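Local coordinates for hydrolase, HD family (Bacillus thuringiensis serovar konkukian, PDB 3DJB) that probably acts as a metal-dependent hydrolase of the HD superfamily, binding a magnesium ion in an all-helical fold, at the interface of chains A and B. Coordinates in Å, arbitrary orientation; residue numbers count along the deposited sequence, not the author numbering. Chains: chain A/B, Hydrolase, HD family.

Contacts 1 and 2 lie about 20 Å apart, measured between the centres of their C-alpha atoms. Both belong to one two-fold symmetric interface, so each recurs with the chains exchanged. The long helix 187-211 joins them. In chain A it gives A:Tyr199 and A:Phe203 to contact 1 and its last residue, A:Trp211, to contact 2. The chain B copy gives residues from B:Tyr199 to B:Glu210 to contact 1. Contact 1 adds helix 129-142. Contact 2 adds the chain A loop 145-150, B:His25 and the first turns of helix 27-41. The pair suggests a dimer, though the structure alone does not prove it in solution.

Contact 1: the interface of chains A and B. Residues chain A 128-130, 132-133, 199, 203; chain B 132, 136, 199, 203, 206-207, 210.
The carboxylate of B:Glu210 is held by two weak hydrogen bonds. Its OE1 takes one from A:Ile130 N, 3.3 Å long and 155° at the hydrogen. Its OE2 takes the other from A:Ala129 N, bent to 136°. A:Ala129 N is nearer to OE1, but its N-H is aimed away from that oxygen. The acid thus appears to cap the start of helix 129-142, whose N-terminal end would tend to favour a charged carboxylate. B:Glu210 reaches there with CG anti to the carbonyl carbon and its chain extended beyond (chi2 161°).

Beside this cap, A:Ile130 runs antiparallel alongside B:Glu210. Its CD1 methyl sits over the centre of one face of the B:Phe207 ring, 3.5 Å from the centroid. The two side chains are roughly perpendicular. A:Ala129 CB lies against the root of the same phenylalanine, 3.5 Å from B:Phe207 CA. One turn along, the A:Ala133 CB methyl is centred over a face of the B:Phe136 ring, 3.3 Å from its centroid.

A:Tyr199 and B:Tyr199 point tip to tip. A:Tyr199 stands roughly perpendicular to B:Phe203, and B:Tyr199 to A:Phe203. Each hydroxyl OH points at the CB and CD2 flank of that phenylalanine, whose CD2 lies at the tyrosine edge, in plane. A:Tyr199, B:Tyr199, A:Phe203 and B:Phe203 all hold CG anti to the backbone N. The CG methylene of B:Gln206 rests over the rim of one A:Tyr199 face, 3.9 Å from A:Tyr199 CD1. A:Ile132 CG2 supports one face of A:Phe203 toward the rim, and B:Ile132 CG2 does the same for B:Phe203. A second-shell isoleucine thus backs each ring that meets a tyrosine.

The site lies in the helical middle of the two-fold interface. Helix 187-211 of chain B packs against helices 129-142 and 187-211 of chain A, and B:Phe136 comes from helix 129-142 of its own chain.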
# COMPACT_ATOMS: atom_id res chain seq x y z
N GLY A 128 -4.04 -7.43 6.96
CA GLY A 128 -3.81 -8.06 5.68
C GLY A 128 -3.55 -7.08 4.55
O GLY A 128 -3.59 -5.86 4.74
N ALA A 129 -3.29 -7.62 3.37
CA ALA A 129 -3.02 -6.81 2.19
C ALA A 129 -3.83 -5.50 2.19
O ALA A 129 -3.25 -4.41 2.14
CB ALA A 129 -3.32 -7.61 0.93
N ILE A 130 -5.16 -5.63 2.24
CA ILE A 130 -6.09 -4.49 2.24
C ILE A 130 -5.64 -3.42 3.26
O ILE A 130 -5.63 -2.21 2.96
CB ILE A 130 -7.56 -4.95 2.62
CG1 ILE A 130 -7.89 -6.29 1.96
CG2 ILE A 130 -8.59 -3.90 2.16
CD1 ILE A 130 -7.90 -6.26 0.44
N ILE A 132 -2.60 -2.96 4.65
CA ILE A 132 -1.40 -2.35 4.12
C ILE A 132 -1.84 -1.25 3.17
O ILE A 132 -1.52 -0.08 3.37
CB ILE A 132 -0.57 -3.41 3.36
CG1 ILE A 132 -0.04 -4.46 4.36
CG2 ILE A 132 0.55 -2.74 2.58
CD1 ILE A 132 0.33 -5.86 3.79
N ALA A 133 -2.62 -1.61 2.16
CA ALA A 133 -3.09 -0.62 1.21
C ALA A 133 -3.87 0.46 1.90
O ALA A 133 -3.52 1.63 1.80
CB ALA A 133 -3.95 -1.25 0.13
N TYR A 199 1.18 -11.97 7.37
CA TYR A 199 1.45 -11.32 6.08
C TYR A 199 1.96 -9.88 6.23
O TYR A 199 2.90 -9.48 5.55
CB TYR A 199 0.19 -11.36 5.18
CG TYR A 199 0.48 -10.95 3.73
CD1 TYR A 199 -0.07 -9.79 3.18
CD2 TYR A 199 1.39 -11.67 2.95
CE1 TYR A 199 0.30 -9.35 1.90
CE2 TYR A 199 1.77 -11.24 1.67
CZ TYR A 199 1.23 -10.08 1.16
OH TYR A 199 1.66 -9.62 -0.06
N PHE A 203 5.51 -8.74 5.01
CA PHE A 203 5.49 -7.60 4.09
C PHE A 203 6.52 -6.55 4.55
O PHE A 203 7.44 -6.21 3.81
CB PHE A 203 4.10 -6.97 4.04
CG PHE A 203 4.04 -5.68 3.28
CD1 PHE A 203 4.36 -4.48 3.89
CD2 PHE A 203 3.67 -5.67 1.94
CE1 PHE A 203 4.31 -3.28 3.18
CE2 PHE A 203 3.62 -4.47 1.23
CZ PHE A 203 3.94 -3.28 1.85
N ILE B 132 4.04 -1.37 -4.35
CA ILE B 132 2.70 -1.55 -3.84
C ILE B 132 2.37 -0.29 -3.05
O ILE B 132 1.41 0.43 -3.38
CB ILE B 132 2.64 -2.78 -2.93
CG1 ILE B 132 2.88 -4.06 -3.77
CG2 ILE B 132 1.31 -2.82 -2.20
CD1 ILE B 132 3.40 -5.30 -3.02
N PHE B 136 -0.80 2.62 -3.80
CA PHE B 136 -1.94 3.03 -3.01
C PHE B 136 -1.75 4.43 -2.44
O PHE B 136 -2.71 5.21 -2.29
CB PHE B 136 -2.16 2.03 -1.90
CG PHE B 136 -2.45 0.67 -2.42
CD1 PHE B 136 -3.63 0.42 -3.10
CD2 PHE B 136 -1.56 -0.37 -2.21
CE1 PHE B 136 -3.92 -0.84 -3.57
CE2 PHE B 136 -1.85 -1.63 -2.68
CZ PHE B 136 -3.03 -1.86 -3.35
N TYR B 199 6.50 -11.11 -5.79
CA TYR B 199 5.85 -10.59 -4.57
C TYR B 199 4.59 -9.76 -4.88
O TYR B 199 3.57 -9.90 -4.19
CB TYR B 199 6.84 -9.77 -3.72
CG TYR B 199 6.31 -9.44 -2.33
CD1 TYR B 199 6.04 -8.12 -1.95
CD2 TYR B 199 5.98 -10.46 -1.43
CE1 TYR B 199 5.43 -7.83 -0.72
CE2 TYR B 199 5.36 -10.18 -0.20
CZ TYR B 199 5.09 -8.88 0.15
OH TYR B 199 4.42 -8.62 1.32
N PHE B 203 1.01 -10.84 -3.66
CA PHE B 203 0.31 -9.81 -2.89
C PHE B 203 -1.12 -9.65 -3.43
O PHE B 203 -2.09 -9.84 -2.69
CB PHE B 203 1.05 -8.47 -2.98
CG PHE B 203 0.30 -7.32 -2.38
CD1 PHE B 203 -0.65 -6.63 -3.12
CD2 PHE B 203 0.54 -6.93 -1.08
CE1 PHE B 203 -1.36 -5.57 -2.57
CE2 PHE B 203 -0.17 -5.87 -0.52
CZ PHE B 203 -1.12 -5.19 -1.26
N GLN B 206 -3.17 -12.27 -2.34
CA GLN B 206 -3.64 -12.28 -0.97
C GLN B 206 -4.62 -11.14 -0.83
O GLN B 206 -5.53 -11.20 -0.02
CB GLN B 206 -2.49 -12.05 -0.00
CG GLN B 206 -2.96 -11.73 1.41
CD GLN B 206 -3.43 -12.96 2.16
OE1 GLN B 206 -4.18 -12.87 3.13
NE2 GLN B 206 -2.96 -14.13 1.71
N PHE B 207 -4.42 -10.09 -1.61
CA PHE B 207 -5.32 -8.96 -1.54
C PHE B 207 -6.70 -9.34 -2.00
O PHE B 207 -7.68 -8.97 -1.37
CB PHE B 207 -4.79 -7.81 -2.39
CG PHE B 207 -5.72 -6.62 -2.49
CD1 PHE B 207 -6.83 -6.63 -3.33
CD2 PHE B 207 -5.44 -5.45 -1.78
CE1 PHE B 207 -7.63 -5.50 -3.47
CE2 PHE B 207 -6.24 -4.32 -1.92
CZ PHE B 207 -7.33 -4.34 -2.77
N GLU B 210 -8.88 -11.61 0.22
CA GLU B 210 -9.42 -10.81 1.31
C GLU B 210 -10.61 -10.01 0.82
O GLU B 210 -11.61 -9.88 1.52
CB GLU B 210 -8.35 -9.87 1.88
CG GLU B 210 -7.40 -10.57 2.86
CD GLU B 210 -6.09 -9.81 3.06
OE1 GLU B 210 -6.15 -8.59 3.34
OE2 GLU B 210 -5.02 -10.44 2.96

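Contact 2: the interface of chains A and B. Residues chain A 145, 147-150, 211; chain B 25, 28, 31-32.
The chain A loop is extended at A:Tyr147 and A:Asp148, then turns helical at A:Pro149 and A:Thr150, while B:Tyr28 and both arginines have helical backbones. Inside the turn, A:Thr150 N gives a hydrogen bond of 2.8 Å to A:Asp148 OD1, on the anti lone pair of the carboxylate. This bond ties the two ends of the turn around A:Pro149.

Across the interface the meeting is largely apolar. The A:Trp211 indole stretches out with CG anti to the backbone N (chi1 -177°). Its benzo atoms CZ2 and CH2 cross obliquely onto the CB, CG and CD2 side of B:Tyr28. From within chain A, A:Tyr147 CD1 lies over the centre of one indole face and helps fix the tryptophan. The pyrrolidine of A:Pro149 meets B:Tyr28 tip to tip, its CD 3.6 Å from B:Tyr28 CE2.

A:Leu145 crosses the B:His25 imidazole obliquely. Its CB is 3.5 Å from B:His25 NE2, and its CD1 and CD2 methyls also touch the ring. A:Asp148 OD2 stands 4.8 Å from B:His25 ND1, so it might favour a protonated histidine.

B:Arg32 bends at chi3 (-68°). B:Arg32 CG is 3.5 Å from the backbone oxygen A:Trp211 O, and its NH1 approaches A:Trp211 CZ3. One face of its guanidinium lies over B:Tyr28 O of its own helix. The NH2 of the engineered B:Arg31 comes no nearer than 4.2 Å to A:Trp211 NE1, its guanidinium almost perpendicular to the indole.

The site lies on the flank of the dimeric assembly. The end of helix 187-211 and the loop after helix 129-142 of chain A meet the loop residue B:His25 and the first turns of helix 27-41, next to the metal-binding B:His29.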
# COMPACT_ATOMS: atom_id res chain seq x y z
N LEU A 145 4.78 10.64 4.38
CA LEU A 145 5.69 9.73 3.72
C LEU A 145 5.22 8.31 4.02
O LEU A 145 4.20 8.10 4.69
CB LEU A 145 7.10 9.92 4.25
CG LEU A 145 7.35 11.28 4.89
CD1 LEU A 145 8.70 11.24 5.58
CD2 LEU A 145 7.28 12.40 3.86
N TYR A 147 7.72 5.74 4.88
CA TYR A 147 8.67 5.35 5.91
C TYR A 147 9.68 6.46 6.11
O TYR A 147 9.95 7.25 5.19
CB TYR A 147 9.43 4.10 5.50
CG TYR A 147 10.47 3.69 6.52
CD1 TYR A 147 11.70 3.19 6.12
CD2 TYR A 147 10.21 3.76 7.90
CE1 TYR A 147 12.64 2.75 7.05
CE2 TYR A 147 11.14 3.33 8.84
CZ TYR A 147 12.35 2.82 8.40
OH TYR A 147 13.28 2.36 9.30
N ASP A 148 10.27 6.49 7.30
CA ASP A 148 11.27 7.49 7.65
C ASP A 148 12.08 6.99 8.84
O ASP A 148 11.53 6.84 9.93
CB ASP A 148 10.59 8.81 8.01
CG ASP A 148 11.56 9.97 8.02
OD1 ASP A 148 12.67 9.83 8.56
OD2 ASP A 148 11.20 11.04 7.49
N PRO A 149 13.38 6.72 8.66
CA PRO A 149 14.26 6.24 9.73
C PRO A 149 14.52 7.26 10.85
O PRO A 149 15.13 6.95 11.86
CB PRO A 149 15.53 5.87 8.98
CG PRO A 149 15.56 6.89 7.89
CD PRO A 149 14.13 6.87 7.40
N THR A 150 14.04 8.49 10.65
CA THR A 150 14.20 9.56 11.63
C THR A 150 13.01 9.53 12.62
O THR A 150 13.05 10.16 13.68
CB THR A 150 14.25 10.94 10.93
OG1 THR A 150 15.37 10.98 10.04
CG2 THR A 150 14.37 12.07 11.96
N TRP A 211 14.06 -1.19 1.15
CA TRP A 211 14.43 0.16 1.58
C TRP A 211 15.94 0.34 1.64
O TRP A 211 16.45 1.46 1.48
CB TRP A 211 13.81 0.44 2.95
CG TRP A 211 14.08 1.82 3.44
CD1 TRP A 211 15.08 2.21 4.27
CD2 TRP A 211 13.34 3.00 3.12
NE1 TRP A 211 15.01 3.56 4.49
CE2 TRP A 211 13.95 4.07 3.79
CE3 TRP A 211 12.21 3.25 2.33
CZ2 TRP A 211 13.47 5.38 3.70
CZ3 TRP A 211 11.74 4.55 2.23
CH2 TRP A 211 12.37 5.60 2.91
N HIS B 25 13.71 14.69 0.56
CA HIS B 25 13.11 13.39 0.81
C HIS B 25 13.25 12.48 -0.41
O HIS B 25 13.19 11.25 -0.28
CB HIS B 25 11.65 13.55 1.24
CG HIS B 25 11.04 12.29 1.78
ND1 HIS B 25 11.63 11.55 2.78
CD2 HIS B 25 9.91 11.63 1.44
CE1 HIS B 25 10.90 10.48 3.03
NE2 HIS B 25 9.84 10.51 2.22
N TYR B 28 16.15 9.38 -0.41
CA TYR B 28 16.02 7.96 -0.09
C TYR B 28 15.78 7.13 -1.36
O TYR B 28 16.08 5.95 -1.38
CB TYR B 28 14.91 7.76 0.95
CG TYR B 28 15.19 8.50 2.26
CD1 TYR B 28 15.22 9.90 2.31
CD2 TYR B 28 15.48 7.80 3.44
CE1 TYR B 28 15.53 10.59 3.49
CE2 TYR B 28 15.79 8.48 4.63
CZ TYR B 28 15.81 9.87 4.65
OH TYR B 28 16.13 10.54 5.80
N ARG B 31 19.38 7.10 -3.32
CA ARG B 31 20.27 6.13 -2.69
C ARG B 31 19.87 4.70 -3.00
O ARG B 31 20.67 3.92 -3.50
CB ARG B 31 20.31 6.34 -1.17
CG ARG B 31 21.32 5.42 -0.50
CD ARG B 31 21.40 5.61 1.01
NE ARG B 31 20.11 5.39 1.68
CZ ARG B 31 19.97 5.35 3.00
NH1 ARG B 31 21.03 5.51 3.79
NH2 ARG B 31 18.77 5.15 3.55
N ARG B 32 18.63 4.36 -2.69
CA ARG B 32 18.12 3.02 -2.94
C ARG B 32 18.53 2.52 -4.33
O ARG B 32 18.83 1.34 -4.51
CB ARG B 32 16.60 3.04 -2.83
CG ARG B 32 16.06 1.94 -2.00
CD ARG B 32 14.57 1.92 -2.14
NE ARG B 32 13.93 3.08 -1.53
CZ ARG B 32 13.45 4.13 -2.20
NH1 ARG B 32 12.89 5.13 -1.52
NH2 ARG B 32 13.52 4.18 -3.52